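Local coordinates for protein dioxygenase (Pseudomonas brassicacearum, PDB 5V2D) that probably cleaves the central carbon-carbon double bond of lignin-derived stilbenes with molecular oxygen at a non-haem iron centre, at residues A66-Y71 against D84-G89; I79-D84 against M492-C497; V104-L109 against T138-S143. All coordinates share one frame; numbering follows the deposited sequence.

Interaction 1: residues A66-Y71 against D84-G89; sequences APDPQY and DGMVSG
D84 OD2 is gripped twice from the 66-71 side. Q70 N reaches it at 2.9 Å in an almost straight bond (177° at the hydrogen), coming in on the anti side of the carboxylate and 22° out of its plane. A water 2.7 Å from D84 OD2 accepts from Y71 N and so ties the next amide to the same oxygen. The D84 side chain starts with CG beside its own backbone N (chi1 -58°), which carries the carboxylate over to the turning Q70 backbone. The D84 backbone takes part too: D68 N donates to D84 O at 2.8 Å. Further along, the strands proper take over, with A66 and M86 forming an antiparallel hydrogen-bonded pair. P67 with G85 is the next, non-hydrogen-bonded pair, where P67 has no amide hydrogen to give. The M86 chain runs aslant D68, M86 CB lying 3.9 Å from D68 CB, and the bent methionine chain brings CE to 3.9 Å from D68 OD1. That carboxylate is engaged by R101 in a salt bridge and by the S39 and R40 amides, while Q70 OE1 accepts from R113. Strand 60-67 is thus held to strand 85-93 beyond its own end. With the Q70 amide and a water both directed at D84 OD2, the carboxylate probably fixes the course of the loop leaving the strand.

Interaction 2: residues I79-D84 against M492-C497; sequences IFFNGD and MSLHGC. With FE (Fe (III) ion), chain E.
F80 sends its CB toward the 492-497 segment, and with CG anti to the backbone N (chi1 170°) the ring reaches onward between M492 and L494. On one flank CE1 meets the isobutyl group of L494, 3.9 Å from L494 CD2 and nearly as close to L494 CG; the two side chains run antiparallel, alongside each other. CE2 faces the carbonyl of M492, and CZ, the tip, comes within 3.4 Å of M492 O and 4.0 Å of M492 CG. Both M492 O and S493 O sit in the plane of the ring at its edge, so the slightly positive ring hydrogens face carbonyl oxygens. M492 O has no hydrogen-bonding partner in the model, and this edge probably gives it some weak electrostatic compensation. Here the chain approaches strand 496-500, which closes a sheet beside strand 60-67 in what is, as in carotenoid cleavage oxygenases, a seven-bladed beta-propeller with iron held by four histidines. The F81 side chain lies roughly perpendicular to that of L494, its CE1 4.0 Å from L494 CD2, so this one methyl touches both phenylalanines. Directly after L494, H495 binds the iron through NE2 at 2.1 Å, alongside H188, H239 and H304, and a water occupies a further position at 2.1 Å. E437 accepts from H495 ND1 and so fixes the rotation of the imidazole.

Interaction 3: residues V104-L109 against T138-S143; sequences VQTDRL and TTANTS
A chi1 of 61° at T106 sets OG1 between the backbone N and the carbonyl carbon and leaves CG2 opposite the carbonyl carbon, so the one side chain turns its hydroxyl back to its own helix and its methyl across to T138 and A140. OG1 accepts from L109 N at 2.9 Å in a nearly straight bond (167°). The methyl CG2 lies 4.0 Å from A140 CB and 3.8 Å from T138 O. V104 completes this small apolar patch, its CG1 being 4.0 Å from A140 CB while CG2 touches A140 O, a buried carbonyl with no partner in the model. R108 works differently. Its chain leaves with CG opposite the backbone N (chi1 170°) and runs extended as far as NE, so it lies alongside T139, both side chains pointing the same way. The T139 methyl CG2 sits over one face of the guanidinium, offset toward its rim and 3.5 Å from NE. The N-H groups bond away from this contact: NH2 donates to N137 O, and NH1 makes a weak bond to N82 OD1. No direct hydrogen bond joins the segments. Instead a water accepts from R108 N at 2.9 Å and donates to T138 O at 2.9 Å. A glycine in place of T106 would probably leave the L109 amide without its cap and open a gap against A140 CB. T138 OG1, for its part, is paired with D157. T106 is thus the N-cap of helix 107-115, just after strand 96-103, and the helix start is seated against the loop that leads into propeller strand 143-147.

How the interactions relate
D84 belongs to both interaction 1 and interaction 2: it ends the turn that carries F80 and F81 and starts the run into strand 85-93. P67 also links them, its CB lying 3.2 Å from F80 O. G85 joins interaction 1 to interaction 3, with G85 O 2.9 Å from V104 N and G85 N 2.9 Å from T139 O. N141 ND2 ties interaction 3 to the 79-84 turn, donating to F81 O and G83 O, each at 2.8 Å. Interaction 2 alone contains an iron ligand; the side chains of P67 and T139 are about 10 and 13 Å from the metal, so interactions 1 and 3 lie farther from the iron, beyond its ligand shell.

Interaction 1: residues A66-Y71 against D84-G89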
ATOM      1  N   ALA A  66      -9.484   0.271   1.247  1.00 20.38           N
ATOM      2  CA  ALA A  66      -9.307   0.440   2.652  1.00 19.76           C
ATOM      3  C   ALA A  66      -9.640  -0.843   3.434  1.00 21.23           C
ATOM      4  O   ALA A  66     -10.700  -1.373   3.278  1.00 20.84           O
ATOM      5  CB  ALA A  66     -10.191   1.537   3.162  1.00 19.52           C
ATOM      6  N   PRO A  67      -8.798  -1.181   4.390  1.00 21.54           N
ATOM      7  CA  PRO A  67      -9.247  -2.116   5.410  1.00 21.05           C
ATOM      8  C   PRO A  67     -10.412  -1.519   6.172  1.00 20.94           C
ATOM      9  O   PRO A  67     -10.352  -0.345   6.548  1.00 19.49           O
ATOM     10  CB  PRO A  67      -8.016  -2.283   6.312  1.00 21.82           C
ATOM     11  CG  PRO A  67      -6.879  -1.792   5.510  1.00 21.99           C
ATOM     12  CD  PRO A  67      -7.421  -0.708   4.630  1.00 23.44           C
ATOM     13  N   ASP A  68     -11.487  -2.268   6.334  1.00 20.36           N
ATOM     14  CA  ASP A  68     -12.664  -1.747   7.004  1.00 22.86           C
ATOM     15  C   ASP A  68     -13.441  -2.959   7.604  1.00 22.53           C
ATOM     16  O   ASP A  68     -14.294  -3.556   6.946  1.00 24.43           O
ATOM     17  CB  ASP A  68     -13.515  -0.957   6.034  1.00 22.64           C
ATOM     18  CG  ASP A  68     -14.536  -0.025   6.732  1.00 24.46           C
ATOM     19  OD1 ASP A  68     -15.193   0.730   5.987  1.00 25.33           O
ATOM     20  OD2 ASP A  68     -14.647   0.029   8.016  1.00 25.38           O
ATOM     21  N   PRO A  69     -13.104  -3.372   8.806  1.00 23.86           N
ATOM     22  CA  PRO A  69     -13.592  -4.713   9.308  1.00 23.58           C
ATOM     23  C   PRO A  69     -15.049  -4.798   9.408  1.00 24.79           C
ATOM     24  O   PRO A  69     -15.689  -3.940   9.978  1.00 22.55           O
ATOM     25  CB  PRO A  69     -12.947  -4.906  10.682  1.00 27.04           C
ATOM     26  CG  PRO A  69     -12.296  -3.633  10.961  1.00 29.16           C
ATOM     27  CD  PRO A  69     -12.276  -2.669   9.789  1.00 26.07           C
ATOM     28  N   GLN A  70     -15.629  -5.858   8.807  1.00 23.97           N
ATOM     29  CA  GLN A  70     -17.043  -6.028   8.794  1.00 23.40           C
ATOM     30  C   GLN A  70     -17.561  -6.258  10.203  1.00 23.94           C
ATOM     31  O   GLN A  70     -18.656  -5.785  10.533  1.00 24.34           O
ATOM     32  CB  GLN A  70     -17.442  -7.220   7.936  1.00 24.68           C
ATOM     33  CG  GLN A  70     -18.923  -7.579   7.933  1.00 24.17           C
ATOM     34  CD  GLN A  70     -19.737  -6.618   7.144  1.00 23.96           C
ATOM     35  OE1 GLN A  70     -20.058  -6.875   5.997  1.00 23.86           O
ATOM     36  NE2 GLN A  70     -20.081  -5.453   7.784  1.00 22.23           N
ATOM     37  N   TYR A  71     -16.823  -6.993  11.007  1.00 22.21           N
ATOM     38  CA  TYR A  71     -17.214  -7.244  12.404  1.00 23.56           C
ATOM     39  C   TYR A  71     -16.140  -6.911  13.421  1.00 22.02           C
ATOM     40  O   TYR A  71     -14.947  -6.947  13.099  1.00 23.15           O
ATOM     41  CB  TYR A  71     -17.542  -8.743  12.572  1.00 21.98           C
ATOM     42  CG  TYR A  71     -18.814  -9.179  11.875  1.00 22.16           C
ATOM     43  CD1 TYR A  71     -20.052  -8.870  12.358  1.00 21.85           C
ATOM     44  CD2 TYR A  71     -18.742  -9.870  10.654  1.00 22.78           C
ATOM     45  CE1 TYR A  71     -21.215  -9.252  11.707  1.00 22.77           C
ATOM     46  CE2 TYR A  71     -19.880 -10.235   9.957  1.00 22.56           C
ATOM     47  CZ  TYR A  71     -21.129  -9.944  10.482  1.00 22.43           C
ATOM     48  OH  TYR A  71     -22.216 -10.377   9.775  1.00 22.51           O
ATOM     49  N   ASP A  84     -11.213  -6.271   6.502  1.00 21.32           N
ATOM     50  CA  ASP A  84     -11.809  -6.655   5.189  1.00 22.70           C
ATOM     51  C   ASP A  84     -11.616  -5.519   4.173  1.00 21.11           C
ATOM     52  O   ASP A  84     -11.886  -4.359   4.480  1.00 20.76           O
ATOM     53  CB  ASP A  84     -13.265  -6.968   5.360  1.00 23.07           C
ATOM     54  CG  ASP A  84     -13.468  -8.104   6.371  1.00 25.56           C
ATOM     55  OD1 ASP A  84     -13.247  -9.270   5.991  1.00 25.94           O
ATOM     56  OD2 ASP A  84     -13.867  -7.789   7.498  1.00 27.54           O
ATOM     57  N   GLY A  85     -11.202  -5.872   2.964  1.00 19.39           N
ATOM     58  CA  GLY A  85     -11.017  -4.870   1.917  1.00 19.98           C
ATOM     59  C   GLY A  85     -12.295  -4.246   1.398  1.00 20.59           C
ATOM     60  O   GLY A  85     -13.195  -4.968   0.979  1.00 20.93           O
ATOM     61  N   MET A  86     -12.361  -2.917   1.476  1.00 19.06           N
ATOM     62  CA  MET A  86     -13.441  -2.099   0.990  1.00 20.35           C
ATOM     63  C   MET A  86     -12.931  -1.188  -0.115  1.00 20.58           C
ATOM     64  O   MET A  86     -12.064  -0.303   0.176  1.00 20.51           O
ATOM     65  CB  MET A  86     -13.984  -1.272   2.158  1.00 21.14           C
ATOM     66  CG  MET A  86     -15.129  -0.354   1.802  1.00 22.45           C
ATOM     67  SD  MET A  86     -16.698  -1.195   1.581  1.00 24.90           S
ATOM     68  CE  MET A  86     -17.239  -1.165   3.303  1.00 21.84           C
ATOM     69  N   VAL A  87     -13.407  -1.390  -1.348  1.00 19.35           N
ATOM     70  CA  VAL A  87     -12.890  -0.666  -2.482  1.00 20.80           C
ATOM     71  C   VAL A  87     -13.813   0.489  -2.797  1.00 21.02           C
ATOM     72  O   VAL A  87     -15.033   0.313  -2.860  1.00 20.48           O
ATOM     73  CB  VAL A  87     -12.766  -1.605  -3.708  1.00 21.57           C
ATOM     74  CG1 VAL A  87     -12.342  -0.866  -4.943  1.00 23.05           C
ATOM     75  CG2 VAL A  87     -11.828  -2.744  -3.414  1.00 20.48           C
ATOM     76  N   SER A  88     -13.198   1.652  -3.025  1.00 21.29           N
ATOM     77  CA  SER A  88     -13.956   2.848  -3.482  1.00 23.17           C
ATOM     78  C   SER A  88     -13.501   3.144  -4.900  1.00 25.17           C
ATOM     79  O   SER A  88     -12.316   3.008  -5.227  1.00 26.76           O
ATOM     80  CB  SER A  88     -13.641   4.018  -2.579  1.00 24.83           C
ATOM     81  OG  SER A  88     -14.294   3.840  -1.300  1.00 26.07           O
ATOM     82  N   GLY A  89     -14.451   3.569  -5.738  1.00 24.42           N
ATOM     83  CA  GLY A  89     -14.159   4.080  -7.079  1.00 23.57           C
ATOM     84  C   GLY A  89     -14.797   5.449  -7.236  1.00 23.68           C
ATOM     85  O   GLY A  89     -16.015   5.543  -7.167  1.00 22.42           O
TER
HETATM   86  O   HOH W   1     -14.604  -8.658   9.948  1.00 20.00           O

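Interaction 2: residues I79-D84 against M492-C497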
ATOM      1  N   ILE A  79      -5.238  -5.370  14.255  1.00 26.59           N
ATOM      2  CA  ILE A  79      -4.390  -4.336  13.661  1.00 26.16           C
ATOM      3  C   ILE A  79      -5.088  -3.818  12.414  1.00 27.58           C
ATOM      4  O   ILE A  79      -5.980  -4.526  11.805  1.00 25.80           O
ATOM      5  CB  ILE A  79      -2.971  -4.810  13.405  1.00 26.27           C
ATOM      6  CG1 ILE A  79      -2.919  -5.841  12.265  1.00 26.16           C
ATOM      7  CG2 ILE A  79      -2.365  -5.322  14.732  1.00 29.24           C
ATOM      8  CD1 ILE A  79      -1.548  -6.237  11.841  1.00 26.46           C
ATOM      9  N   PHE A  80      -4.730  -2.594  12.036  1.00 24.29           N
ATOM     10  CA  PHE A  80      -5.396  -1.947  10.882  1.00 23.42           C
ATOM     11  C   PHE A  80      -5.241  -2.739   9.619  1.00 21.27           C
ATOM     12  O   PHE A  80      -6.196  -2.873   8.845  1.00 22.42           O
ATOM     13  CB  PHE A  80      -4.778  -0.539  10.698  1.00 24.39           C
ATOM     14  CG  PHE A  80      -5.193   0.152   9.426  1.00 22.33           C
ATOM     15  CD1 PHE A  80      -4.263   0.471   8.505  1.00 22.90           C
ATOM     16  CD2 PHE A  80      -6.474   0.511   9.234  1.00 22.68           C
ATOM     17  CE1 PHE A  80      -4.594   1.176   7.331  1.00 22.95           C
ATOM     18  CE2 PHE A  80      -6.852   1.158   8.059  1.00 23.88           C
ATOM     19  CZ  PHE A  80      -5.883   1.498   7.117  1.00 23.80           C
ATOM     20  N   PHE A  81      -4.087  -3.352   9.411  1.00 22.27           N
ATOM     21  CA  PHE A  81      -3.789  -4.114   8.208  1.00 24.19           C
ATOM     22  C   PHE A  81      -4.661  -5.389   8.051  1.00 23.34           C
ATOM     23  O   PHE A  81      -4.549  -6.080   7.046  1.00 25.25           O
ATOM     24  CB  PHE A  81      -2.314  -4.531   8.145  1.00 26.36           C
ATOM     25  CG  PHE A  81      -1.333  -3.426   8.024  1.00 33.44           C
ATOM     26  CD1 PHE A  81      -1.619  -2.206   7.469  1.00 36.32           C
ATOM     27  CD2 PHE A  81       0.031  -3.706   8.279  1.00 43.48           C
ATOM     28  CE1 PHE A  81      -0.660  -1.177   7.364  1.00 36.63           C
ATOM     29  CE2 PHE A  81       1.029  -2.725   8.114  1.00 42.87           C
ATOM     30  CZ  PHE A  81       0.669  -1.437   7.693  1.00 42.31           C
ATOM     31  N   ASN A  82      -5.469  -5.713   9.045  1.00 22.12           N
ATOM     32  CA  ASN A  82      -6.234  -6.967   9.011  1.00 23.30           C
ATOM     33  C   ASN A  82      -7.720  -6.819   8.615  1.00 22.50           C
ATOM     34  O   ASN A  82      -8.452  -7.783   8.589  1.00 24.71           O
ATOM     35  CB  ASN A  82      -6.143  -7.674  10.345  1.00 25.04           C
ATOM     36  CG  ASN A  82      -6.227  -9.205  10.224  1.00 27.62           C
ATOM     37  OD1 ASN A  82      -6.083  -9.805   9.088  1.00 26.31           O
ATOM     38  ND2 ASN A  82      -6.386  -9.841  11.375  1.00 24.54           N
ATOM     39  N   GLY A  83      -8.145  -5.627   8.251  1.00 21.80           N
ATOM     40  CA  GLY A  83      -9.565  -5.372   8.025  1.00 20.86           C
ATOM     41  C   GLY A  83      -9.996  -5.800   6.612  1.00 21.43           C
ATOM     42  O   GLY A  83      -9.207  -5.697   5.667  1.00 22.39           O
ATOM     43  N   ASP A  84     -11.213  -6.271   6.502  1.00 21.32           N
ATOM     44  CA  ASP A  84     -11.809  -6.655   5.189  1.00 22.70           C
ATOM     45  C   ASP A  84     -11.616  -5.519   4.173  1.00 21.11           C
ATOM     46  O   ASP A  84     -11.886  -4.359   4.480  1.00 20.76           O
ATOM     47  CB  ASP A  84     -13.265  -6.968   5.360  1.00 23.07           C
ATOM     48  CG  ASP A  84     -13.468  -8.104   6.371  1.00 25.56           C
ATOM     49  OD1 ASP A  84     -13.247  -9.270   5.991  1.00 25.94           O
ATOM     50  OD2 ASP A  84     -13.867  -7.789   7.498  1.00 27.54           O
ATOM     51  N   MET A 492      -9.413   5.579   6.956  1.00 22.87           N
ATOM     52  CA  MET A 492      -8.045   5.509   6.408  1.00 23.05           C
ATOM     53  C   MET A 492      -7.931   4.331   5.504  1.00 21.99           C
ATOM     54  O   MET A 492      -8.467   3.276   5.818  1.00 22.02           O
ATOM     55  CB  MET A 492      -7.012   5.515   7.538  1.00 24.47           C
ATOM     56  CG  MET A 492      -5.571   5.476   7.111  1.00 27.20           C
ATOM     57  SD  MET A 492      -5.196   6.967   6.154  1.00 32.72           S
ATOM     58  CE  MET A 492      -3.504   6.741   5.743  1.00 38.18           C
ATOM     59  N   SER A 493      -7.217   4.496   4.402  1.00 19.91           N
ATOM     60  CA  SER A 493      -7.075   3.521   3.365  1.00 20.09           C
ATOM     61  C   SER A 493      -5.634   3.053   3.272  1.00 20.58           C
ATOM     62  O   SER A 493      -4.686   3.575   3.941  1.00 22.82           O
ATOM     63  CB  SER A 493      -7.536   4.058   2.002  1.00 20.56           C
ATOM     64  OG  SER A 493      -8.866   4.645   2.102  1.00 22.67           O
ATOM     65  N   LEU A 494      -5.436   2.102   2.407  1.00 21.56           N
ATOM     66  CA  LEU A 494      -4.129   1.753   1.953  1.00 22.17           C
ATOM     67  C   LEU A 494      -3.951   2.259   0.518  1.00 23.41           C
ATOM     68  O   LEU A 494      -4.093   3.477   0.291  1.00 24.79           O
ATOM     69  CB  LEU A 494      -3.874   0.270   2.193  1.00 22.87           C
ATOM     70  CG  LEU A 494      -3.618  -0.129   3.637  1.00 23.18           C
ATOM     71  CD1 LEU A 494      -3.578  -1.687   3.810  1.00 22.45           C
ATOM     72  CD2 LEU A 494      -2.389   0.517   4.234  1.00 24.64           C
ATOM     73  N   HIS A 495      -3.643   1.420  -0.441  1.00 21.41           N
ATOM     74  CA  HIS A 495      -3.205   1.924  -1.740  1.00 23.65           C
ATOM     75  C   HIS A 495      -4.277   2.104  -2.778  1.00 24.29           C
ATOM     76  O   HIS A 495      -5.332   1.495  -2.674  1.00 22.67           O
ATOM     77  CB  HIS A 495      -2.103   1.004  -2.313  1.00 21.65           C
ATOM     78  CG  HIS A 495      -0.949   0.913  -1.407  1.00 22.49           C
ATOM     79  ND1 HIS A 495      -0.056   1.978  -1.243  1.00 23.11           N
ATOM     80  CD2 HIS A 495      -0.489  -0.114  -0.623  1.00 21.97           C
ATOM     81  CE1 HIS A 495       0.904   1.591  -0.398  1.00 22.82           C
ATOM     82  NE2 HIS A 495       0.660   0.338  -0.008  1.00 21.99           N
ATOM     83  N   GLY A 496      -4.028   3.003  -3.721  1.00 21.45           N
ATOM     84  CA  GLY A 496      -4.994   3.263  -4.788  1.00 20.83           C
ATOM     85  C   GLY A 496      -4.336   3.392  -6.128  1.00 21.44           C
ATOM     86  O   GLY A 496      -3.075   3.263  -6.273  1.00 23.60           O
ATOM     87  N   CYS A 497      -5.139   3.672  -7.149  1.00 21.48           N
ATOM     88  CA  CYS A 497      -4.557   3.793  -8.516  1.00 22.09           C
ATOM     89  C   CYS A 497      -5.502   4.626  -9.344  1.00 23.60           C
ATOM     90  O   CYS A 497      -6.704   4.790  -9.025  1.00 22.88           O
ATOM     91  CB  CYS A 497      -4.388   2.447  -9.187  1.00 23.65           C
ATOM     92  SG  CYS A 497      -5.960   1.591  -9.503  1.00 27.25           S
TER
HETATM   93 FE    FE E 500       2.109  -1.039   0.689  1.00 21.77          FE
HETATM   94  O   HOH W   2       1.170  -0.896   2.521  1.00 26.53           O

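Interaction 3: residues V104-L109 against T138-S143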
ATOM      1  N   VAL A 104     -14.929  -6.195  -1.010  1.00 20.92           N
ATOM      2  CA  VAL A 104     -14.516  -7.400  -1.755  1.00 20.57           C
ATOM      3  C   VAL A 104     -15.198  -8.617  -1.104  1.00 20.11           C
ATOM      4  O   VAL A 104     -15.035  -8.872   0.078  1.00 20.59           O
ATOM      5  CB  VAL A 104     -13.000  -7.641  -1.733  1.00 21.82           C
ATOM      6  CG1 VAL A 104     -12.619  -8.708  -2.708  1.00 22.83           C
ATOM      7  CG2 VAL A 104     -12.240  -6.379  -2.186  1.00 23.51           C
ATOM      8  N   GLN A 105     -15.966  -9.370  -1.877  1.00 20.37           N
ATOM      9  CA  GLN A 105     -16.679 -10.533  -1.314  1.00 21.93           C
ATOM     10  C   GLN A 105     -15.740 -11.753  -1.299  1.00 21.64           C
ATOM     11  O   GLN A 105     -15.967 -12.760  -1.972  1.00 23.05           O
ATOM     12  CB  GLN A 105     -17.972 -10.798  -2.047  1.00 25.95           C
ATOM     13  CG  GLN A 105     -18.867  -9.599  -1.954  1.00 28.22           C
ATOM     14  CD  GLN A 105     -20.321  -9.921  -1.849  1.00 35.03           C
ATOM     15  OE1 GLN A 105     -20.757 -11.051  -2.110  1.00 36.23           O
ATOM     16  NE2 GLN A 105     -21.106  -8.925  -1.460  1.00 35.41           N
ATOM     17  N   THR A 106     -14.748 -11.662  -0.444  1.00 20.59           N
ATOM     18  CA  THR A 106     -13.824 -12.739  -0.179  1.00 21.47           C
ATOM     19  C   THR A 106     -14.541 -13.914   0.485  1.00 20.42           C
ATOM     20  O   THR A 106     -15.559 -13.737   1.146  1.00 21.57           O
ATOM     21  CB  THR A 106     -12.660 -12.318   0.745  1.00 20.53           C
ATOM     22  OG1 THR A 106     -13.169 -11.911   1.984  1.00 19.86           O
ATOM     23  CG2 THR A 106     -11.807 -11.190   0.086  1.00 21.34           C
ATOM     24  N   ASP A 107     -13.947 -15.094   0.386  1.00 20.70           N
ATOM     25  CA  ASP A 107     -14.498 -16.225   1.113  1.00 22.20           C
ATOM     26  C   ASP A 107     -14.518 -15.884   2.639  1.00 21.55           C
ATOM     27  O   ASP A 107     -15.427 -16.263   3.327  1.00 20.16           O
ATOM     28  CB  ASP A 107     -13.683 -17.485   0.972  1.00 23.52           C
ATOM     29  CG  ASP A 107     -13.605 -18.021  -0.441  1.00 25.98           C
ATOM     30  OD1 ASP A 107     -14.331 -17.643  -1.301  1.00 27.93           O
ATOM     31  OD2 ASP A 107     -12.799 -18.966  -0.683  1.00 28.26           O
ATOM     32  N   ARG A 108     -13.490 -15.201   3.120  1.00 21.40           N
ATOM     33  CA  ARG A 108     -13.378 -14.852   4.527  1.00 19.81           C
ATOM     34  C   ARG A 108     -14.557 -13.967   4.976  1.00 20.14           C
ATOM     35  O   ARG A 108     -15.176 -14.221   6.018  1.00 21.22           O
ATOM     36  CB  ARG A 108     -12.089 -14.136   4.804  1.00 18.74           C
ATOM     37  CG  ARG A 108     -11.954 -13.520   6.189  1.00 19.47           C
ATOM     38  CD  ARG A 108     -10.524 -13.082   6.442  1.00 21.68           C
ATOM     39  NE  ARG A 108     -10.337 -12.254   7.630  1.00 20.26           N
ATOM     40  CZ  ARG A 108      -9.189 -12.116   8.277  1.00 20.77           C
ATOM     41  NH1 ARG A 108      -9.120 -11.247   9.305  1.00 21.70           N
ATOM     42  NH2 ARG A 108      -8.121 -12.798   7.958  1.00 21.00           N
ATOM     43  N   LEU A 109     -14.808 -12.917   4.211  1.00 21.42           N
ATOM     44  CA  LEU A 109     -15.946 -12.061   4.491  1.00 22.78           C
ATOM     45  C   LEU A 109     -17.271 -12.833   4.467  1.00 23.62           C
ATOM     46  O   LEU A 109     -18.129 -12.639   5.316  1.00 22.35           O
ATOM     47  CB  LEU A 109     -16.012 -10.889   3.562  1.00 22.54           C
ATOM     48  CG  LEU A 109     -17.201  -9.935   3.773  1.00 24.67           C
ATOM     49  CD1 LEU A 109     -17.077  -9.192   5.061  1.00 25.49           C
ATOM     50  CD2 LEU A 109     -17.283  -8.867   2.717  1.00 27.83           C
ATOM     51  N   THR A 138      -7.454 -14.530   3.236  1.00 21.71           N
ATOM     52  CA  THR A 138      -7.194 -13.202   2.703  1.00 21.87           C
ATOM     53  C   THR A 138      -8.358 -12.246   2.871  1.00 22.15           C
ATOM     54  O   THR A 138      -9.501 -12.633   2.804  1.00 21.83           O
ATOM     55  CB  THR A 138      -6.709 -13.209   1.226  1.00 20.54           C
ATOM     56  OG1 THR A 138      -5.995 -11.996   0.994  1.00 21.98           O
ATOM     57  CG2 THR A 138      -7.836 -13.318   0.260  1.00 20.61           C
ATOM     58  N   THR A 139      -8.012 -10.975   3.047  1.00 21.77           N
ATOM     59  CA  THR A 139      -8.973  -9.861   3.007  1.00 22.01           C
ATOM     60  C   THR A 139      -8.882  -8.951   1.791  1.00 21.05           C
ATOM     61  O   THR A 139      -9.675  -8.040   1.674  1.00 21.30           O
ATOM     62  CB  THR A 139      -8.727  -8.946   4.253  1.00 21.84           C
ATOM     63  OG1 THR A 139      -7.331  -8.586   4.278  1.00 21.76           O
ATOM     64  CG2 THR A 139      -9.129  -9.693   5.518  1.00 22.19           C
ATOM     65  N   ALA A 140      -7.923  -9.172   0.878  1.00 22.64           N
ATOM     66  CA  ALA A 140      -7.807  -8.454  -0.383  1.00 22.17           C
ATOM     67  C   ALA A 140      -7.860  -6.938  -0.129  1.00 22.24           C
ATOM     68  O   ALA A 140      -8.584  -6.258  -0.834  1.00 21.89           O
ATOM     69  CB  ALA A 140      -8.910  -8.889  -1.322  1.00 22.82           C
ATOM     70  N   ASN A 141      -7.105  -6.459   0.866  1.00 21.83           N
ATOM     71  CA  ASN A 141      -7.283  -5.129   1.449  1.00 22.16           C
ATOM     72  C   ASN A 141      -6.208  -4.084   1.223  1.00 21.66           C
ATOM     73  O   ASN A 141      -6.296  -3.016   1.841  1.00 20.57           O
ATOM     74  CB  ASN A 141      -7.571  -5.289   2.935  1.00 21.78           C
ATOM     75  CG  ASN A 141      -6.368  -5.636   3.742  1.00 22.14           C
ATOM     76  OD1 ASN A 141      -5.323  -5.942   3.203  1.00 19.62           O
ATOM     77  ND2 ASN A 141      -6.522  -5.579   5.083  1.00 20.20           N
ATOM     78  N   THR A 142      -5.188  -4.399   0.399  1.00 21.57           N
ATOM     79  CA  THR A 142      -3.974  -3.592   0.399  1.00 21.59           C
ATOM     80  C   THR A 142      -3.794  -2.718  -0.804  1.00 21.71           C
ATOM     81  O   THR A 142      -3.441  -1.514  -0.660  1.00 20.84           O
ATOM     82  CB  THR A 142      -2.743  -4.481   0.661  1.00 22.20           C
ATOM     83  OG1 THR A 142      -2.897  -5.087   1.942  1.00 24.02           O
ATOM     84  CG2 THR A 142      -1.468  -3.694   0.696  1.00 23.45           C
ATOM     85  N   SER A 143      -4.023  -3.253  -2.007  1.00 20.99           N
ATOM     86  CA  SER A 143      -3.945  -2.436  -3.208  1.00 22.08           C
ATOM     87  C   SER A 143      -4.979  -2.815  -4.202  1.00 21.98           C
ATOM     88  O   SER A 143      -5.589  -3.868  -4.145  1.00 20.71           O
ATOM     89  CB  SER A 143      -2.592  -2.635  -3.945  1.00 25.94           C
ATOM     90  OG  SER A 143      -1.498  -2.249  -3.129  1.00 29.93           O
TER
HETATM   91  O   HOH W   3     -10.835 -15.056   1.913  1.00 20.50           O